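Long-range contacts in homoserine kinase (Cytophaga hutchinsonii, PDB 4P52), which probably catalyses the ATP-dependent phosphorylation of L-homoserine to O-phospho-L-homoserine, a step toward threonine, as a member of the GHMP kinase family: residues K84-I89 with F154-S159; S124-V129 with P147-G152; G230-G235 with S242-S247. All blocks are in the same frame, centred on the assembly; numbering follows the deposited sequence.

Interaction 1 of 3, residues K84-I89 with F154-S159; sequences KNTVSI and FLACGS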
loop_
_atom_site.group_PDB
_atom_site.type_symbol
_atom_site.label_atom_id
_atom_site.label_comp_id
_atom_site.label_asym_id
_atom_site.label_seq_id
_atom_site.Cartn_x
_atom_site.Cartn_y
_atom_site.Cartn_z
ATOM N N LYS A 84 19.077 -27.462 17.018
ATOM C CA LYS A 84 19.667 -26.327 16.315
ATOM C C LYS A 84 19.160 -26.164 14.882
ATOM O O LYS A 84 19.444 -25.146 14.257
ATOM C CB LYS A 84 21.193 -26.438 16.284
ATOM C CG LYS A 84 21.888 -26.028 17.577
ATOM C CD LYS A 84 23.397 -26.173 17.460
ATOM C CE LYS A 84 24.067 -25.917 18.793
ATOM N NZ LYS A 84 25.098 -26.968 19.019
ATOM N N ASN A 85 18.438 -27.159 14.358
ATOM C CA ASN A 85 17.999 -27.133 12.960
ATOM C C ASN A 85 16.547 -26.712 12.801
ATOM O O ASN A 85 15.654 -27.182 13.525
ATOM C CB ASN A 85 18.243 -28.473 12.255
ATOM C CG ASN A 85 17.995 -28.398 10.747
ATOM O OD1 ASN A 85 16.904 -28.036 10.302
ATOM N ND2 ASN A 85 19.005 -28.752 9.955
ATOM N N THR A 86 16.323 -25.845 11.829
ATOM C CA THR A 86 15.027 -25.221 11.662
ATOM C C THR A 86 13.878 -26.227 11.450
ATOM O O THR A 86 12.799 -26.079 12.029
ATOM C CB THR A 86 15.064 -24.119 10.570
ATOM O OG1 THR A 86 13.870 -23.357 10.658
ATOM C CG2 THR A 86 15.183 -24.688 9.159
ATOM N N VAL A 87 14.135 -27.267 10.668
ATOM C CA VAL A 87 13.128 -28.246 10.305
ATOM C C VAL A 87 12.746 -29.113 11.504
ATOM O O VAL A 87 11.568 -29.313 11.784
ATOM C CB VAL A 87 13.635 -29.135 9.162
ATOM C CG1 VAL A 87 12.601 -30.186 8.797
ATOM C CG2 VAL A 87 13.997 -28.295 7.949
ATOM N N SER A 88 13.741 -29.619 12.220
ATOM C CA SER A 88 13.481 -30.439 13.393
ATOM C C SER A 88 12.824 -29.657 14.543
ATOM O O SER A 88 11.964 -30.201 15.253
ATOM C CB SER A 88 14.747 -31.181 13.838
ATOM O OG SER A 88 15.889 -30.358 13.717
ATOM N N ILE A 89 13.198 -28.382 14.706
ATOM C CA ILE A 89 12.599 -27.540 15.754
ATOM C C ILE A 89 11.115 -27.381 15.461
ATOM O O ILE A 89 10.283 -27.599 16.334
ATOM C CB ILE A 89 13.302 -26.160 15.906
ATOM C CG1 ILE A 89 14.717 -26.331 16.482
ATOM C CG2 ILE A 89 12.485 -25.202 16.789
ATOM C CD1 ILE A 89 15.623 -25.124 16.265
ATOM N N PHE A 154 12.403 -18.674 13.775
ATOM C CA PHE A 154 12.801 -17.760 14.817
ATOM C C PHE A 154 13.819 -18.422 15.745
ATOM O O PHE A 154 14.923 -17.907 15.909
ATOM C CB PHE A 154 11.575 -17.235 15.582
ATOM C CG PHE A 154 11.901 -16.195 16.624
ATOM C CD1 PHE A 154 12.240 -14.887 16.251
ATOM C CD2 PHE A 154 11.874 -16.523 17.993
ATOM C CE1 PHE A 154 12.550 -13.932 17.221
ATOM C CE2 PHE A 154 12.178 -15.570 18.966
ATOM C CZ PHE A 154 12.516 -14.273 18.577
ATOM N N LEU A 155 13.465 -19.568 16.321
ATOM C CA LEU A 155 14.377 -20.282 17.225
ATOM C C LEU A 155 15.707 -20.714 16.581
ATOM O O LEU A 155 16.714 -20.751 17.254
ATOM C CB LEU A 155 13.686 -21.476 17.892
ATOM C CG LEU A 155 12.590 -21.134 18.903
ATOM C CD1 LEU A 155 11.667 -22.321 19.145
ATOM C CD2 LEU A 155 13.195 -20.642 20.215
ATOM N N ALA A 156 15.718 -21.026 15.291
ATOM C CA ALA A 156 16.950 -21.460 14.624
ATOM C C ALA A 156 17.837 -20.318 14.121
ATOM O O ALA A 156 19.009 -20.260 14.448
ATOM C CB ALA A 156 16.636 -22.418 13.490
ATOM N N CYS A 157 17.289 -19.422 13.310
ATOM C CA CYS A 157 18.089 -18.345 12.714
ATOM C C CYS A 157 17.896 -16.999 13.448
ATOM O O CYS A 157 18.401 -15.965 13.002
ATOM C CB CYS A 157 17.772 -18.219 11.215
ATOM S SG CYS A 157 17.624 -19.796 10.326
ATOM N N GLY A 158 17.172 -17.028 14.573
ATOM C CA GLY A 158 16.855 -15.830 15.373
ATOM C C GLY A 158 15.993 -14.768 14.689
ATOM O O GLY A 158 15.976 -13.616 15.106
ATOM N N SER A 159 15.243 -15.153 13.659
ATOM C CA SER A 159 14.712 -14.191 12.702
ATOM C C SER A 159 13.765 -14.904 11.725
ATOM O O SER A 159 14.191 -15.795 10.988
ATOM C CB SER A 159 15.912 -13.560 11.970
ATOM O OG SER A 159 15.538 -12.833 10.823
#
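Thr86 and Ala156 bring their CA atoms to 5.2 Å, at the place where the first turn of helix 86-98 meets the last turn of helix 146-157. The methyl of Ala156 is the centre of this small surface contact. It points at the start of helix 86-98 and rests on the CB of Thr86, 3.7 Å from Ala156 CB, and also lies near the carbonyl oxygen of Lys84. One turn on, Ile89 meets the other helix with two branches. At a chi1 of -69° its CG2 stands anti to the backbone N and CG1 lies next to that N, which parts the two branches: Ile89 CG2 reaches Leu155 CD1 at 3.8 Å, whereas the extended CG1 arm carries Ile89 CD1 to 4.0 Å from Ala156 CB. The Ile89 and Leu155 side chains cross obliquely, a purely apolar meeting. Asn85, the N-cap of helix 86-98, fixes the end that Ala156 touches: its OD1 accepts from Val87 N at 2.9 Å, with the donor in the carbonyl plane and an N-H...O angle of 156°. Helix 146-157 ends close by, and Gly158 leaves helical geometry with positive phi. Thr86 keeps its hydroxyl for Thr125 on helix 120-135, and Asn85 ND2 bonds to Pro79 O. Behind helix 86-98, Asn85 and Ser88 lie against Ile68 of strand 66-72, and Val87 rests on Ile106 of strand 103-110; helix 120-135 borders both segments through Ser121, touched by Thr86 and Cys157.

Interaction 2 of 3, residues S124-V129 with P147-G152; sequences STVAGV and PFAMEG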
loop_
_atom_site.group_PDB
_atom_site.type_symbol
_atom_site.label_atom_id
_atom_site.label_comp_id
_atom_site.label_asym_id
_atom_site.label_seq_id
_atom_site.Cartn_x
_atom_site.Cartn_y
_atom_site.Cartn_z
ATOM N N SER A 124 12.674 -25.122 3.499
ATOM C CA SER A 124 12.955 -26.297 4.313
ATOM C C SER A 124 11.946 -26.454 5.439
ATOM O O SER A 124 11.416 -27.551 5.692
ATOM C CB SER A 124 14.350 -26.159 4.903
ATOM O OG SER A 124 15.322 -26.382 3.891
ATOM N N THR A 125 11.697 -25.344 6.125
ATOM C CA THR A 125 10.867 -25.327 7.305
ATOM C C THR A 125 9.420 -25.631 6.930
ATOM O O THR A 125 8.752 -26.433 7.607
ATOM C CB THR A 125 10.945 -23.947 7.960
ATOM O OG1 THR A 125 12.320 -23.629 8.220
ATOM C CG2 THR A 125 10.174 -23.929 9.247
ATOM N N VAL A 126 8.948 -24.996 5.849
ATOM C CA VAL A 126 7.589 -25.191 5.361
ATOM C C VAL A 126 7.441 -26.651 4.884
ATOM O O VAL A 126 6.449 -27.311 5.201
ATOM C CB VAL A 126 7.255 -24.179 4.247
ATOM C CG1 VAL A 126 6.026 -24.589 3.477
ATOM C CG2 VAL A 126 7.063 -22.798 4.840
ATOM N N ALA A 127 8.438 -27.158 4.162
ATOM C CA ALA A 127 8.450 -28.549 3.779
ATOM C C ALA A 127 8.287 -29.505 4.971
ATOM O O ALA A 127 7.429 -30.407 4.925
ATOM C CB ALA A 127 9.687 -28.885 2.975
ATOM N N GLY A 128 9.043 -29.287 6.044
ATOM C CA GLY A 128 8.930 -30.142 7.226
ATOM C C GLY A 128 7.561 -30.122 7.884
ATOM O O GLY A 128 7.019 -31.170 8.261
ATOM N N VAL A 129 6.977 -28.936 8.001
ATOM C CA VAL A 129 5.732 -28.770 8.750
ATOM C C VAL A 129 4.550 -29.320 7.953
ATOM O O VAL A 129 3.703 -30.055 8.478
ATOM C CB VAL A 129 5.499 -27.292 9.119
ATOM C CG1 VAL A 129 4.159 -27.129 9.790
ATOM C CG2 VAL A 129 6.585 -26.830 10.069
ATOM N N PRO A 147 2.252 -20.540 12.110
ATOM C CA PRO A 147 2.990 -20.179 13.336
ATOM C C PRO A 147 4.139 -21.143 13.661
ATOM O O PRO A 147 5.219 -20.702 14.104
ATOM C CB PRO A 147 1.922 -20.233 14.440
ATOM C CG PRO A 147 0.610 -20.162 13.735
ATOM C CD PRO A 147 0.820 -20.778 12.376
ATOM N N PHE A 148 3.922 -22.438 13.437
ATOM C CA PHE A 148 4.972 -23.408 13.681
ATOM C C PHE A 148 6.169 -23.184 12.780
ATOM O O PHE A 148 7.312 -23.309 13.213
ATOM C CB PHE A 148 4.435 -24.814 13.534
ATOM C CG PHE A 148 3.334 -25.115 14.486
ATOM C CD1 PHE A 148 3.583 -25.173 15.844
ATOM C CD2 PHE A 148 2.045 -25.315 14.030
ATOM C CE1 PHE A 148 2.565 -25.437 16.738
ATOM C CE2 PHE A 148 1.017 -25.588 14.914
ATOM C CZ PHE A 148 1.276 -25.645 16.271
ATOM N N ALA A 149 5.905 -22.838 11.528
ATOM C CA ALA A 149 6.988 -22.576 10.599
ATOM C C ALA A 149 7.718 -21.296 11.021
ATOM O O ALA A 149 8.941 -21.238 10.951
ATOM C CB ALA A 149 6.467 -22.496 9.175
HETATM N N MSE A 150 6.958 -20.303 11.498
HETATM C CA MSE A 150 7.516 -19.061 12.058
HETATM C C MSE A 150 8.376 -19.312 13.295
HETATM O O MSE A 150 9.512 -18.850 13.340
HETATM C CB MSE A 150 6.409 -18.042 12.380
HETATM C CG MSE A 150 5.611 -17.446 11.216
HETATM SE SE MSE A 150 6.759 -16.466 9.927
HETATM C CE MSE A 150 7.083 -14.779 10.915
ATOM N N GLU A 151 7.854 -20.012 14.313
ATOM C CA GLU A 151 8.627 -20.299 15.546
ATOM C C GLU A 151 9.909 -21.096 15.235
ATOM O O GLU A 151 10.980 -20.840 15.807
ATOM C CB GLU A 151 7.804 -21.092 16.560
ATOM C CG GLU A 151 6.714 -20.334 17.310
ATOM C CD GLU A 151 5.673 -21.268 17.968
ATOM O OE1 GLU A 151 5.957 -22.472 18.212
ATOM O OE2 GLU A 151 4.541 -20.800 18.244
ATOM N N GLY A 152 9.791 -22.058 14.319
ATOM C CA GLY A 152 10.936 -22.815 13.839
ATOM C C GLY A 152 12.051 -21.920 13.342
ATOM O O GLY A 152 13.178 -21.989 13.847
#
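Thr125 packs on Ala149 in a buried helix-helix contact of the GHMP kinase N-terminal domain, joining helix 120-135 to helix 146-157. The two short axes pass 9.3 Å apart with their directions at 134°. Thr125 CG2 extends over the backbone of Ala149, 3.4 Å from Ala149 O and 4.0 Å from Ala149 CB. The chi1 of -55° sets this methyl anti to the backbone N and turns OG1 back along its own helix, where it bonds to Ser121 O. Helix 120-135 begins within the last residues of the glycine-rich Pro-Leu-Gly-Ser-Gly-Leu-Gly-Ser-Ser-Ala sequence of the family, whose loop wraps ATP phosphates in related kinases. The Ala149 methyl enters between Thr125, Val126 and Val129, with Val126 CG2 and Val129 CG2 each 4.4 Å from Ala149 CB. Phe148 sends only its root to the contact: its CB lies 4.4 Å from Val129 CG1, and the ring leads away to Thr97 and Met140. Gly152, one turn after Phe148, presents no side chain toward the Thr125 methyl. Val165 of helix 162-170 touches both Val126 and Ala149.

Interaction 3 of 3, residues G230-G235 with S242-S247; sequences GGLVAG and SLIGRS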
loop_
_atom_site.group_PDB
_atom_site.type_symbol
_atom_site.label_atom_id
_atom_site.label_comp_id
_atom_site.label_asym_id
_atom_site.label_seq_id
_atom_site.Cartn_x
_atom_site.Cartn_y
_atom_site.Cartn_z
ATOM N N GLY A 230 0.996 0.935 -2.304
ATOM C CA GLY A 230 -0.424 1.005 -2.646
ATOM C C GLY A 230 -0.642 0.839 -4.146
ATOM O O GLY A 230 -1.588 0.171 -4.570
ATOM N N GLY A 231 0.237 1.455 -4.937
ATOM C CA GLY A 231 0.150 1.431 -6.382
ATOM C C GLY A 231 0.337 0.015 -6.874
ATOM O O GLY A 231 -0.313 -0.396 -7.820
ATOM N N LEU A 232 1.222 -0.733 -6.211
ATOM C CA LEU A 232 1.509 -2.113 -6.587
ATOM C C LEU A 232 0.356 -3.056 -6.221
ATOM O O LEU A 232 -0.071 -3.861 -7.044
ATOM C CB LEU A 232 2.809 -2.574 -5.926
ATOM C CG LEU A 232 3.479 -3.881 -6.335
ATOM C CD1 LEU A 232 3.570 -4.027 -7.836
ATOM C CD2 LEU A 232 4.882 -3.903 -5.763
ATOM N N VAL A 233 -0.139 -2.969 -4.989
ATOM C CA VAL A 233 -1.281 -3.770 -4.565
ATOM C C VAL A 233 -2.521 -3.539 -5.450
ATOM O O VAL A 233 -3.186 -4.497 -5.852
ATOM C CB VAL A 233 -1.597 -3.524 -3.079
ATOM C CG1 VAL A 233 -2.918 -4.147 -2.669
ATOM C CG2 VAL A 233 -0.465 -4.068 -2.215
ATOM N N ALA A 234 -2.806 -2.275 -5.769
ATOM C CA ALA A 234 -3.934 -1.935 -6.631
ATOM C C ALA A 234 -3.696 -2.492 -8.027
ATOM O O ALA A 234 -4.568 -3.144 -8.574
ATOM C CB ALA A 234 -4.179 -0.426 -6.672
ATOM N N GLY A 235 -2.516 -2.230 -8.583
ATOM C CA GLY A 235 -2.064 -2.833 -9.846
ATOM C C GLY A 235 -2.217 -4.352 -9.977
ATOM O O GLY A 235 -2.538 -4.838 -11.053
ATOM N N SER A 242 0.563 -1.461 -16.521
ATOM C CA SER A 242 1.258 -0.189 -16.596
ATOM C C SER A 242 1.489 0.457 -15.213
ATOM O O SER A 242 2.465 1.199 -15.021
ATOM C CB SER A 242 0.443 0.744 -17.491
ATOM O OG SER A 242 1.235 1.827 -17.935
ATOM N N LEU A 243 0.575 0.175 -14.274
ATOM C CA LEU A 243 0.601 0.732 -12.922
ATOM C C LEU A 243 1.668 0.007 -12.107
ATOM O O LEU A 243 2.449 0.656 -11.394
ATOM C CB LEU A 243 -0.773 0.625 -12.233
ATOM C CG LEU A 243 -0.968 1.150 -10.793
ATOM C CD1 LEU A 243 -0.603 2.625 -10.670
ATOM C CD2 LEU A 243 -2.374 0.901 -10.250
ATOM N N ILE A 244 1.701 -1.324 -12.238
ATOM C CA ILE A 244 2.757 -2.160 -11.655
ATOM C C ILE A 244 4.165 -1.705 -12.084
ATOM O O ILE A 244 5.051 -1.544 -11.251
ATOM C CB ILE A 244 2.560 -3.627 -12.011
ATOM C CG1 ILE A 244 1.247 -4.124 -11.426
ATOM C CG2 ILE A 244 3.720 -4.456 -11.474
ATOM C CD1 ILE A 244 0.916 -5.555 -11.790
ATOM N N GLY A 245 4.351 -1.460 -13.374
ATOM C CA GLY A 245 5.625 -0.965 -13.874
ATOM C C GLY A 245 6.062 0.271 -13.120
ATOM O O GLY A 245 7.195 0.358 -12.643
ATOM N N ARG A 246 5.147 1.227 -12.996
ATOM C CA ARG A 246 5.468 2.503 -12.382
ATOM C C ARG A 246 5.619 2.379 -10.869
ATOM O O ARG A 246 6.431 3.075 -10.283
ATOM C CB ARG A 246 4.419 3.549 -12.752
ATOM C CG ARG A 246 4.700 4.345 -14.029
ATOM C CD ARG A 246 3.483 5.189 -14.396
ATOM N NE ARG A 246 2.261 4.533 -13.908
ATOM C CZ ARG A 246 1.050 4.648 -14.445
ATOM N NH1 ARG A 246 0.879 5.402 -15.519
ATOM N NH2 ARG A 246 0.016 3.997 -13.909
ATOM N N SER A 247 4.854 1.479 -10.260
ATOM C CA SER A 247 4.909 1.229 -8.824
ATOM C C SER A 247 6.120 0.448 -8.322
ATOM O O SER A 247 6.407 0.454 -7.117
ATOM C CB SER A 247 3.654 0.509 -8.363
ATOM O OG SER A 247 2.581 1.414 -8.469
#
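Gly235 and Ile244 face each other in a buried antiparallel helix pair of the GHMP kinase C-terminal region, a helical hairpin in which a short link joins helix 219-237 to helix 241-247. The axes approach to 8.2 Å at 157° between their directions. Such closeness fits the glycines Gly231 and Gly235, which lie four residues apart in a Gly-x-x-x-Gly pattern and offer bare backbone to the partner helix. Leu243 fills this groove: its CG is 3.4 Å from Gly231 O, and its CD2 comes within 3.5 Å of Gly235 N. Ile244 lies at the Gly235 end. At a chi1 of -63° its CG1 arm, next to the backbone N, carries CD1 to 3.6 Å from Gly235 O, and CG2 is left to meet Leu232 CD1 at 3.7 Å, the two side chains crossing at about a right angle. Cutting this side chain back to the methyl of an alanine would probably deprive Leu232 CD1 of the Ile244 CG2 methyl and open a gap beside the Gly235 carbonyl. Ser247 lies at the Gly231 end, with its CB 4.0 Å from Leu232 CB and its hydroxyl over the backbone of Gly231. That hydroxyl is anchored within its own helix: Ser247 OG donates to Leu243 O at 3.0 Å from 44° out of the carbonyl plane, and the same oxygen also takes Ser247 N. Leu232 continues onto Met248 and Cys40, and Ile244 onto Leu277. The second subunit borders both helices: Gly230 of that other chain lies against Val233, its Val185, on strand 183-187, against Leu243, and its Asp183 forms a salt bridge with Arg246.

Interactions 1 and 2 form one continuous patch in the N-terminal region. Their centres are 9 Å apart, both use helix 146-157, and 124-129 with 147-152 is nested inside the loop that interaction 1 closes. A probable hydrogen bond of 2.9 Å between Thr86 OG1 and Thr125 OG1 joins them, and Val87 also packs on Ser124 and Gly128. Interaction 3 comes later in the chain, on the opposite side of its centre, about 35 and 31 Å from the other two between centres, without touching either. Thus interaction 2 lies on, and interaction 1 beside, the helix that begins at the end of the probable phosphate-binding loop, whereas the third borders the second subunit.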